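Local coordinates for T9SS C-terminal target domain-containing protein (Bacteroides cellulosilyticus, PDB 5JVK) that probably hydrolyses O-glycosidic bonds in carbohydrates, as a family 39 glycoside hydrolase from a gut bacterium, at residues 10-15 with 27-32; 188-193 with 219-224; 315-320 with 365-370. All coordinates share one frame; numbering follows the deposited sequence.

Contact 1 of 3, residues 10-15 with 27-32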
loop_
_atom_site.group_PDB
_atom_site.type_symbol
_atom_site.label_atom_id
_atom_site.label_comp_id
_atom_site.label_asym_id
_atom_site.label_seq_id
_atom_site.Cartn_x
_atom_site.Cartn_y
_atom_site.Cartn_z
ATOM N N LYS A 10 35.851 -1.194 5.276
ATOM C CA LYS A 10 34.426 -1.040 4.840
ATOM C C LYS A 10 33.440 -1.506 5.912
ATOM O O LYS A 10 33.789 -2.295 6.797
ATOM C CB LYS A 10 34.170 -1.813 3.541
ATOM C CG LYS A 10 34.615 -1.086 2.283
ATOM C CD LYS A 10 33.618 -0.018 1.862
ATOM C CE LYS A 10 34.027 0.617 0.543
ATOM N NZ LYS A 10 32.976 1.529 0.012
ATOM N N ILE A 11 32.213 -0.996 5.811
ATOM C CA ILE A 11 31.091 -1.408 6.653
ATOM C C ILE A 11 30.057 -2.066 5.737
ATOM O O ILE A 11 29.471 -1.392 4.888
ATOM C CB ILE A 11 30.460 -0.197 7.381
ATOM C CG1 ILE A 11 31.483 0.461 8.320
ATOM C CG2 ILE A 11 29.219 -0.618 8.166
ATOM C CD1 ILE A 11 31.121 1.871 8.741
ATOM N N GLN A 12 29.850 -3.375 5.898
ATOM C CA GLN A 12 28.877 -4.123 5.091
ATOM C C GLN A 12 27.522 -4.175 5.799
ATOM O O GLN A 12 27.366 -4.877 6.801
ATOM C CB GLN A 12 29.380 -5.543 4.812
ATOM C CG GLN A 12 28.477 -6.363 3.896
ATOM C CD GLN A 12 29.066 -7.720 3.555
ATOM O OE1 GLN A 12 29.180 -8.596 4.413
ATOM N NE2 GLN A 12 29.437 -7.904 2.293
ATOM N N LEU A 13 26.550 -3.433 5.268
ATOM C CA LEU A 13 25.177 -3.465 5.777
ATOM C C LEU A 13 24.459 -4.732 5.330
ATOM O O LEU A 13 24.668 -5.215 4.214
ATOM C CB LEU A 13 24.384 -2.250 5.288
ATOM C CG LEU A 13 24.838 -0.885 5.799
ATOM C CD1 LEU A 13 24.161 0.221 5.004
ATOM C CD2 LEU A 13 24.551 -0.738 7.286
ATOM N N ASN A 14 23.613 -5.263 6.212
ATOM C CA ASN A 14 22.675 -6.319 5.848
ATOM C C ASN A 14 21.784 -5.747 4.741
ATOM O O ASN A 14 21.222 -4.666 4.920
ATOM C CB ASN A 14 21.832 -6.728 7.066
ATOM C CG ASN A 14 20.999 -7.980 6.829
ATOM O OD1 ASN A 14 20.575 -8.276 5.712
ATOM N ND2 ASN A 14 20.743 -8.714 7.901
ATOM N N PRO A 15 21.684 -6.439 3.584
ATOM C CA PRO A 15 20.774 -5.982 2.520
ATOM C C PRO A 15 19.313 -5.857 2.957
ATOM O O PRO A 15 18.593 -5.012 2.431
ATOM C CB PRO A 15 20.911 -7.066 1.446
ATOM C CG PRO A 15 22.261 -7.641 1.664
ATOM C CD PRO A 15 22.481 -7.600 3.146
ATOM N N VAL A 27 22.748 -6.860 12.050
ATOM C CA VAL A 27 22.605 -5.616 11.274
ATOM C C VAL A 27 23.711 -5.371 10.237
ATOM O O VAL A 27 23.433 -4.831 9.164
ATOM C CB VAL A 27 22.463 -4.367 12.186
ATOM C CG1 VAL A 27 21.310 -4.550 13.165
ATOM C CG2 VAL A 27 23.763 -4.032 12.918
ATOM N N ALA A 28 24.949 -5.753 10.552
ATOM C CA ALA A 28 26.096 -5.469 9.678
ATOM C C ALA A 28 27.296 -6.379 9.952
ATOM O O ALA A 28 27.274 -7.182 10.886
ATOM C CB ALA A 28 26.500 -4.006 9.822
ATOM N N LYS A 29 28.331 -6.250 9.119
ATOM C CA LYS A 29 29.585 -6.998 9.265
ATOM C C LYS A 29 30.791 -6.059 9.176
ATOM O O LYS A 29 30.800 -5.116 8.379
ATOM C CB LYS A 29 29.689 -8.075 8.180
ATOM C CG LYS A 29 30.861 -9.032 8.343
ATOM C CD LYS A 29 30.781 -10.182 7.354
ATOM C CE LYS A 29 32.022 -11.060 7.418
ATOM N NZ LYS A 29 31.903 -12.257 6.539
ATOM N N ASN A 30 31.804 -6.333 9.995
ATOM C CA ASN A 30 33.051 -5.573 9.992
ATOM C C ASN A 30 33.972 -6.147 8.914
ATOM O O ASN A 30 34.402 -7.298 9.016
ATOM C CB ASN A 30 33.716 -5.665 11.372
ATOM C CG ASN A 30 34.844 -4.661 11.564
ATOM O OD1 ASN A 30 35.418 -4.145 10.603
ATOM N ND2 ASN A 30 35.173 -4.382 12.822
ATOM N N LEU A 31 34.262 -5.346 7.886
ATOM C CA LEU A 31 35.232 -5.716 6.846
ATOM C C LEU A 31 36.606 -5.049 7.042
ATOM O O LEU A 31 37.408 -4.997 6.107
ATOM C CB LEU A 31 34.674 -5.381 5.456
ATOM C CG LEU A 31 33.341 -6.017 5.046
ATOM C CD1 LEU A 31 32.992 -5.588 3.626
ATOM C CD2 LEU A 31 33.385 -7.534 5.154
ATOM N N GLY A 32 36.883 -4.561 8.255
ATOM C CA GLY A 32 38.174 -3.952 8.586
ATOM C C GLY A 32 39.274 -4.966 8.857
ATOM O O GLY A 32 39.105 -6.166 8.615
#

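Contact 2 of 3, residues 188-193 with 219-224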
loop_
_atom_site.group_PDB
_atom_site.type_symbol
_atom_site.label_atom_id
_atom_site.label_comp_id
_atom_site.label_asym_id
_atom_site.label_seq_id
_atom_site.Cartn_x
_atom_site.Cartn_y
_atom_site.Cartn_z
ATOM N N ILE A 188 -5.715 10.293 -29.940
ATOM C CA ILE A 188 -5.171 10.201 -28.571
ATOM C C ILE A 188 -4.292 8.955 -28.402
ATOM O O ILE A 188 -4.401 8.026 -29.202
ATOM C CB ILE A 188 -6.316 10.173 -27.523
ATOM C CG1 ILE A 188 -7.371 9.109 -27.877
ATOM C CG2 ILE A 188 -6.974 11.545 -27.418
ATOM C CD1 ILE A 188 -8.460 8.946 -26.838
ATOM N N PRO A 189 -3.429 8.917 -27.359
ATOM C CA PRO A 189 -2.636 7.702 -27.101
ATOM C C PRO A 189 -3.478 6.611 -26.411
ATOM O O PRO A 189 -3.249 6.259 -25.251
ATOM C CB PRO A 189 -1.486 8.217 -26.223
ATOM C CG PRO A 189 -2.072 9.372 -25.491
ATOM C CD PRO A 189 -3.086 10.000 -26.412
ATOM N N PHE A 190 -4.440 6.080 -27.163
ATOM C CA PHE A 190 -5.461 5.159 -26.660
ATOM C C PHE A 190 -6.215 4.616 -27.883
ATOM O O PHE A 190 -6.603 5.405 -28.749
ATOM C CB PHE A 190 -6.422 5.902 -25.722
ATOM C CG PHE A 190 -7.394 5.009 -24.999
ATOM C CD1 PHE A 190 -7.061 4.451 -23.767
ATOM C CD2 PHE A 190 -8.653 4.743 -25.534
ATOM C CE1 PHE A 190 -7.957 3.636 -23.091
ATOM C CE2 PHE A 190 -9.554 3.927 -24.861
ATOM C CZ PHE A 190 -9.205 3.373 -23.639
ATOM N N PRO A 191 -6.412 3.284 -27.975
ATOM C CA PRO A 191 -6.953 2.709 -29.214
ATOM C C PRO A 191 -8.397 3.126 -29.515
ATOM O O PRO A 191 -9.309 2.778 -28.760
ATOM C CB PRO A 191 -6.868 1.197 -28.967
ATOM C CG PRO A 191 -6.926 1.056 -27.487
ATOM C CD PRO A 191 -6.182 2.245 -26.952
ATOM N N THR A 192 -8.578 3.879 -30.605
ATOM C CA THR A 192 -9.902 4.325 -31.066
ATOM C C THR A 192 -10.356 3.731 -32.415
ATOM O O THR A 192 -11.485 3.991 -32.837
ATOM C CB THR A 192 -9.974 5.868 -31.138
ATOM O OG1 THR A 192 -8.897 6.372 -31.935
ATOM C CG2 THR A 192 -9.900 6.473 -29.742
ATOM N N THR A 193 -9.507 2.942 -33.085
ATOM C CA THR A 193 -9.900 2.259 -34.332
ATOM C C THR A 193 -10.433 0.862 -34.033
ATOM O O THR A 193 -10.077 0.261 -33.018
ATOM C CB THR A 193 -8.734 2.140 -35.345
ATOM O OG1 THR A 193 -7.794 1.147 -34.915
ATOM C CG2 THR A 193 -8.025 3.478 -35.530
ATOM N N GLU A 219 -6.496 -4.871 -14.742
ATOM C CA GLU A 219 -6.950 -3.482 -14.813
ATOM C C GLU A 219 -6.649 -2.933 -16.201
ATOM O O GLU A 219 -5.500 -2.933 -16.631
ATOM C CB GLU A 219 -6.249 -2.648 -13.736
ATOM C CG GLU A 219 -6.773 -1.227 -13.568
ATOM C CD GLU A 219 -6.054 -0.453 -12.471
ATOM O OE1 GLU A 219 -4.937 -0.850 -12.074
ATOM O OE2 GLU A 219 -6.604 0.565 -12.000
ATOM N N LEU A 220 -7.683 -2.471 -16.900
ATOM C CA LEU A 220 -7.531 -1.987 -18.272
ATOM C C LEU A 220 -7.102 -0.516 -18.268
ATOM O O LEU A 220 -7.909 0.379 -18.015
ATOM C CB LEU A 220 -8.829 -2.213 -19.065
ATOM C CG LEU A 220 -8.844 -2.036 -20.596
ATOM C CD1 LEU A 220 -8.641 -0.585 -21.017
ATOM C CD2 LEU A 220 -7.812 -2.933 -21.274
ATOM N N TRP A 221 -5.815 -0.295 -18.534
ATOM C CA TRP A 221 -5.207 1.029 -18.742
ATOM C C TRP A 221 -4.993 1.789 -17.430
ATOM O O TRP A 221 -5.836 1.753 -16.539
ATOM C CB TRP A 221 -6.015 1.882 -19.743
ATOM C CG TRP A 221 -5.159 2.601 -20.736
ATOM C CD1 TRP A 221 -4.603 3.837 -20.600
ATOM C CD2 TRP A 221 -4.747 2.114 -22.017
ATOM N NE1 TRP A 221 -3.873 4.157 -21.721
ATOM C CE2 TRP A 221 -3.946 3.117 -22.608
ATOM C CE3 TRP A 221 -4.979 0.926 -22.725
ATOM C CZ2 TRP A 221 -3.371 2.970 -23.875
ATOM C CZ3 TRP A 221 -4.408 0.778 -23.988
ATOM C CH2 TRP A 221 -3.611 1.797 -24.548
ATOM N N ASN A 222 -3.851 2.468 -17.324
ATOM C CA ASN A 222 -3.522 3.286 -16.158
ATOM C C ASN A 222 -3.781 4.765 -16.449
ATOM O O ASN A 222 -3.114 5.361 -17.296
ATOM C CB ASN A 222 -2.060 3.096 -15.760
ATOM C CG ASN A 222 -1.693 3.889 -14.522
ATOM O OD1 ASN A 222 -2.088 3.542 -13.412
ATOM N ND2 ASN A 222 -0.951 4.967 -14.710
ATOM N N GLU A 223 -4.747 5.338 -15.734
ATOM C CA GLU A 223 -5.102 6.758 -15.830
ATOM C C GLU A 223 -5.334 7.279 -17.261
ATOM O O GLU A 223 -4.631 8.189 -17.715
ATOM C CB GLU A 223 -4.050 7.607 -15.104
ATOM C CG GLU A 223 -3.883 7.240 -13.637
ATOM C CD GLU A 223 -3.054 8.242 -12.858
ATOM O OE1 GLU A 223 -2.272 9.002 -13.472
ATOM O OE2 GLU A 223 -3.181 8.260 -11.616
ATOM N N PRO A 224 -6.324 6.705 -17.976
ATOM C CA PRO A 224 -6.714 7.215 -19.289
ATOM C C PRO A 224 -7.589 8.473 -19.176
ATOM O O PRO A 224 -8.782 8.441 -19.494
ATOM C CB PRO A 224 -7.484 6.035 -19.894
ATOM C CG PRO A 224 -8.101 5.380 -18.712
ATOM C CD PRO A 224 -7.033 5.452 -17.659
#

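Contact 3 of 3, residues 315-320 with 365-370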
loop_
_atom_site.group_PDB
_atom_site.type_symbol
_atom_site.label_atom_id
_atom_site.label_comp_id
_atom_site.label_asym_id
_atom_site.label_seq_id
_atom_site.Cartn_x
_atom_site.Cartn_y
_atom_site.Cartn_z
ATOM N N VAL A 315 -16.040 9.512 0.623
ATOM C CA VAL A 315 -15.888 8.808 -0.657
ATOM C C VAL A 315 -16.248 7.315 -0.572
ATOM O O VAL A 315 -16.912 6.795 -1.475
ATOM C CB VAL A 315 -14.457 8.982 -1.231
ATOM C CG1 VAL A 315 -14.229 8.104 -2.463
ATOM C CG2 VAL A 315 -14.192 10.442 -1.576
ATOM N N TRP A 316 -15.817 6.636 0.493
ATOM C CA TRP A 316 -16.024 5.182 0.605
ATOM C C TRP A 316 -17.525 4.815 0.620
ATOM O O TRP A 316 -17.950 4.006 -0.208
ATOM C CB TRP A 316 -15.266 4.561 1.804
ATOM C CG TRP A 316 -13.877 3.988 1.496
ATOM C CD1 TRP A 316 -13.419 2.744 1.840
ATOM C CD2 TRP A 316 -12.790 4.632 0.809
ATOM N NE1 TRP A 316 -12.126 2.574 1.413
ATOM C CE2 TRP A 316 -11.712 3.714 0.780
ATOM C CE3 TRP A 316 -12.619 5.892 0.217
ATOM C CZ2 TRP A 316 -10.482 4.014 0.180
ATOM C CZ3 TRP A 316 -11.389 6.191 -0.382
ATOM C CH2 TRP A 316 -10.339 5.252 -0.392
ATOM N N PRO A 317 -18.332 5.419 1.526
ATOM C CA PRO A 317 -19.786 5.176 1.489
ATOM C C PRO A 317 -20.494 5.646 0.215
ATOM O O PRO A 317 -21.483 5.033 -0.186
ATOM C CB PRO A 317 -20.312 5.972 2.690
ATOM C CG PRO A 317 -19.150 6.099 3.597
ATOM C CD PRO A 317 -17.972 6.264 2.679
ATOM N N TYR A 318 -20.000 6.721 -0.398
ATOM C CA TYR A 318 -20.591 7.259 -1.627
ATOM C C TYR A 318 -20.470 6.290 -2.809
ATOM O O TYR A 318 -21.442 6.080 -3.527
ATOM C CB TYR A 318 -19.984 8.629 -1.977
ATOM C CG TYR A 318 -20.360 9.160 -3.350
ATOM C CD1 TYR A 318 -21.641 9.661 -3.611
ATOM C CD2 TYR A 318 -19.430 9.165 -4.388
ATOM C CE1 TYR A 318 -21.979 10.148 -4.870
ATOM C CE2 TYR A 318 -19.756 9.646 -5.643
ATOM C CZ TYR A 318 -21.026 10.137 -5.887
ATOM O OH TYR A 318 -21.325 10.611 -7.149
ATOM N N LEU A 319 -19.292 5.704 -3.008
ATOM C CA LEU A 319 -19.088 4.751 -4.109
ATOM C C LEU A 319 -19.704 3.379 -3.828
ATOM O O LEU A 319 -20.021 2.641 -4.764
ATOM C CB LEU A 319 -17.602 4.608 -4.436
ATOM C CG LEU A 319 -16.898 5.895 -4.866
ATOM C CD1 LEU A 319 -15.432 5.607 -5.127
ATOM C CD2 LEU A 319 -17.545 6.531 -6.088
ATOM N N LYS A 320 -19.857 3.041 -2.550
ATOM C CA LYS A 320 -20.584 1.841 -2.133
ATOM C C LYS A 320 -22.054 1.948 -2.541
ATOM O O LYS A 320 -22.617 1.006 -3.097
ATOM C CB LYS A 320 -20.469 1.657 -0.619
ATOM C CG LYS A 320 -20.896 0.299 -0.093
ATOM C CD LYS A 320 -20.777 0.262 1.424
ATOM C CE LYS A 320 -20.734 -1.158 1.974
ATOM N NZ LYS A 320 -22.056 -1.839 1.912
ATOM N N ARG A 365 -11.158 0.099 6.297
ATOM C CA ARG A 365 -11.850 -1.018 6.946
ATOM C C ARG A 365 -13.111 -0.559 7.691
ATOM O O ARG A 365 -14.121 -1.265 7.694
ATOM C CB ARG A 365 -10.902 -1.752 7.906
ATOM C CG ARG A 365 -11.415 -3.083 8.453
ATOM C CD ARG A 365 -11.450 -4.183 7.401
ATOM N NE ARG A 365 -10.114 -4.537 6.920
ATOM C CZ ARG A 365 -9.227 -5.296 7.571
ATOM N NH1 ARG A 365 -9.495 -5.805 8.772
ATOM N NH2 ARG A 365 -8.045 -5.544 7.015
ATOM N N ARG A 366 -13.049 0.615 8.321
ATOM C CA ARG A 366 -14.212 1.196 9.013
ATOM C C ARG A 366 -15.412 1.318 8.079
ATOM O O ARG A 366 -16.503 0.852 8.404
ATOM C CB ARG A 366 -13.865 2.570 9.583
ATOM C CG ARG A 366 -14.965 3.219 10.411
ATOM C CD ARG A 366 -14.719 4.706 10.544
ATOM N NE ARG A 366 -15.774 5.373 11.300
ATOM C CZ ARG A 366 -15.937 6.695 11.390
ATOM N NH1 ARG A 366 -15.123 7.543 10.756
ATOM N NH2 ARG A 366 -16.937 7.177 12.121
ATOM N N HIS A 367 -15.188 1.941 6.924
ATOM C CA HIS A 367 -16.210 2.106 5.886
ATOM C C HIS A 367 -16.008 1.053 4.787
ATOM O O HIS A 367 -15.981 1.387 3.599
ATOM C CB HIS A 367 -16.116 3.515 5.278
ATOM C CG HIS A 367 -16.139 4.623 6.286
ATOM N ND1 HIS A 367 -17.307 5.102 6.839
ATOM C CD2 HIS A 367 -15.139 5.359 6.825
ATOM C CE1 HIS A 367 -17.024 6.076 7.685
ATOM N NE2 HIS A 367 -15.715 6.255 7.692
ATOM N N TYR A 368 -15.885 -0.217 5.185
ATOM C CA TYR A 368 -15.464 -1.286 4.266
ATOM C C TYR A 368 -16.302 -1.345 2.993
ATOM O O TYR A 368 -17.523 -1.484 3.051
ATOM C CB TYR A 368 -15.476 -2.669 4.933
ATOM C CG TYR A 368 -14.882 -3.740 4.036
ATOM C CD1 TYR A 368 -13.510 -3.787 3.800
ATOM C CD2 TYR A 368 -15.695 -4.683 3.395
ATOM C CE1 TYR A 368 -12.957 -4.749 2.964
ATOM C CE2 TYR A 368 -15.151 -5.652 2.558
ATOM C CZ TYR A 368 -13.780 -5.679 2.345
ATOM O OH TYR A 368 -13.225 -6.631 1.523
ATOM N N MET A 369 -15.625 -1.220 1.853
ATOM C CA MET A 369 -16.260 -1.372 0.539
ATOM C C MET A 369 -15.332 -1.941 -0.541
ATOM O O MET A 369 -15.783 -2.741 -1.357
ATOM C CB MET A 369 -16.906 -0.049 0.088
ATOM C CG MET A 369 -15.944 1.080 -0.247
ATOM S SD MET A 369 -15.635 1.231 -2.017
ATOM C CE MET A 369 -14.275 2.396 -2.041
ATOM N N SER A 370 -14.059 -1.539 -0.554
ATOM C CA SER A 370 -13.090 -2.033 -1.536
ATOM C C SER A 370 -12.400 -3.315 -1.056
ATOM O O SER A 370 -12.013 -3.402 0.113
ATOM C CB SER A 370 -12.031 -0.964 -1.815
ATOM O OG SER A 370 -11.147 -1.375 -2.844
#

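Contact 1 of 3, residues 10-15 with 27-32
Four backbone hydrogen bonds join 10-15 to 27-32, and the central two define the register. Q12 and K29 form an antiparallel hydrogen-bonded pair: K29 N donates to Q12 O at 2.9 Å and Q12 N donates to K29 O at 3.2 Å, both donors in the carbonyl plane. The outer bonds differ at the acceptor. N14 N reaches V27 O at 3.0 Å with a fairly straight N-H...O angle of 162°, and L31 N reaches K10 O at 3.3 Å; in each the donor stands about 30° above the carbonyl plane. N14 follows strand 11-13 and L31 follows strand 23-30, so in each outer bond the donor lies beyond its strand. At one end N30 opens an Asx turn, its OD1 accepting from G32 N at 2.8 Å, while its ND2 is held by A55 O and M36 O. At the other, N14 bonds through OD1 to V16 N and through ND2 to N26 O.

The side chains pack differently on the two faces. On the face of Q12 and K29, both chains leave with CG anti to the backbone N and run side by side, so that Q12 OE1 lies 3.7 Å from K29 CD, beside the aliphatic part of the lysine. L31 reaches across with CD1, 3.8 Å from Q12 CB and 4.0 Å from K10 CB. The other face carries I11, L13, A28 and N30. I11 and L13 both rest on L75 of strand 69-78, and L13 also meets V89 of strand 83-94, fitting a beta sandwich. Strand 11-13 edges its three-stranded sheet, while strand 23-30 lies between it and strand 60-65, with backbone hydrogen bonds of A28 with L61 and N30 with K59.

Contact 2 of 3, residues 188-193 with 219-224
In this (beta/alpha)8 barrel, strands 168-174 and 217-220 are parallel neighbours joined by a beta-alpha-beta crossover, and the contact joins the crossover's loop to the residues just after its second strand. Residues 188-193 belong to the loop leading into helix 194-211, where T193 is the N-cap; 219-224 carries the end of the fourth barrel strand onto the C-terminal rim, the side on which such barrels keep their active sites.

The tight part is an edge-to-face aromatic pair. F190, with CG anti to its backbone N (chi1 -172°), directs its CD1-CE1 edge at the face of W221: CD1 stands 3.6 Å from W221 CE2 and CE1 3.7 Å from W221 CD2. The F190 ring and the six-membered ring of W221 have centroids 4.8 Å apart and planes at 64°, which supports the T-shaped assignment. P191 meets the indole tip to tip, its CD 3.5 Å from W221 CH2. An alanine in place of W221 removes the indole face and the NE1 bond to Y226 OH, and would probably loosen the seating of F190 and P191.

The looser, solvent side is at P189, an exposed residue centring an inverse gamma turn whose F190 N to I188 O bond is weak. It approaches W221 through its backbone, O lying 3.6 Å from W221 CZ2. Farther along the rim, N222 OD1 bonds to R134 and E223 OE2 to H288. Back at the buried end, P224 CB comes within 4.0 Å of F190 CE1.

Contact 3 of 3, residues 315-320 with 365-370
M369 takes the crowded position at the first torsion, CG lying between the backbone N and the carbonyl carbon (chi1 69°), and then bends at chi2 (98°). The two torsions carry its methyl over W316: CE sits 3.8 Å from the centroid of the five-membered ring and only 5° off the normal, a CH-pi contact over the face. SD is oblique to the same ring at 4.9 Å, so the Met-aromatic contact is led by the methyl rather than the sulfur. Lower in the chain, M369 CG rests 3.7 Å from W316 CD1. H367 O meets that atom from the ring edge, near its plane, with W316 CD1 to H367 O 3.4 Å, while W316 NE1 bonds to S364 OG.

These residues join two successive outer helices of the (beta/alpha)8 barrel. Helix 312-325 supplies W316; 365-370 is the end of helix 350-366 and the turn into the last barrel strand, with H367 the first residue to leave helical geometry. Inward, W316 touches V338 and M369 touches V336, both on strand 335-341.

P317, at the helix kink, brings CG to 3.9 Å from H367 ND1. K320 and M369 lie alongside each other, running in opposite senses, with K320 CG 4.0 Å from M369 CB. Farther out K320 CE lies 3.4 Å from Y368 O, and the chain turns at chi4 before NZ forms a salt bridge with E324.

Overall arrangement
Only contact 1 is built from hydrogen bonds between its segments; contacts 2 and 3 have none and rely on an aromatic ring. Contact 2 is buried and sets one indole against a phenyl ring, whereas contact 3, a surface contact although its tryptophan is buried, sets that ring under a methionine methyl, with the aliphatic part of a lysine alongside. Contact 1 is partly buried, one face of its edge strand turned to a second sheet. It belongs to the N-terminal beta domain, its nearest atoms about 27 Å from either of the others. Contacts 2 and 3 share the barrel: contact 2 joins two loops next to strand 217-220, contact 3 a helix and the turn after the next one.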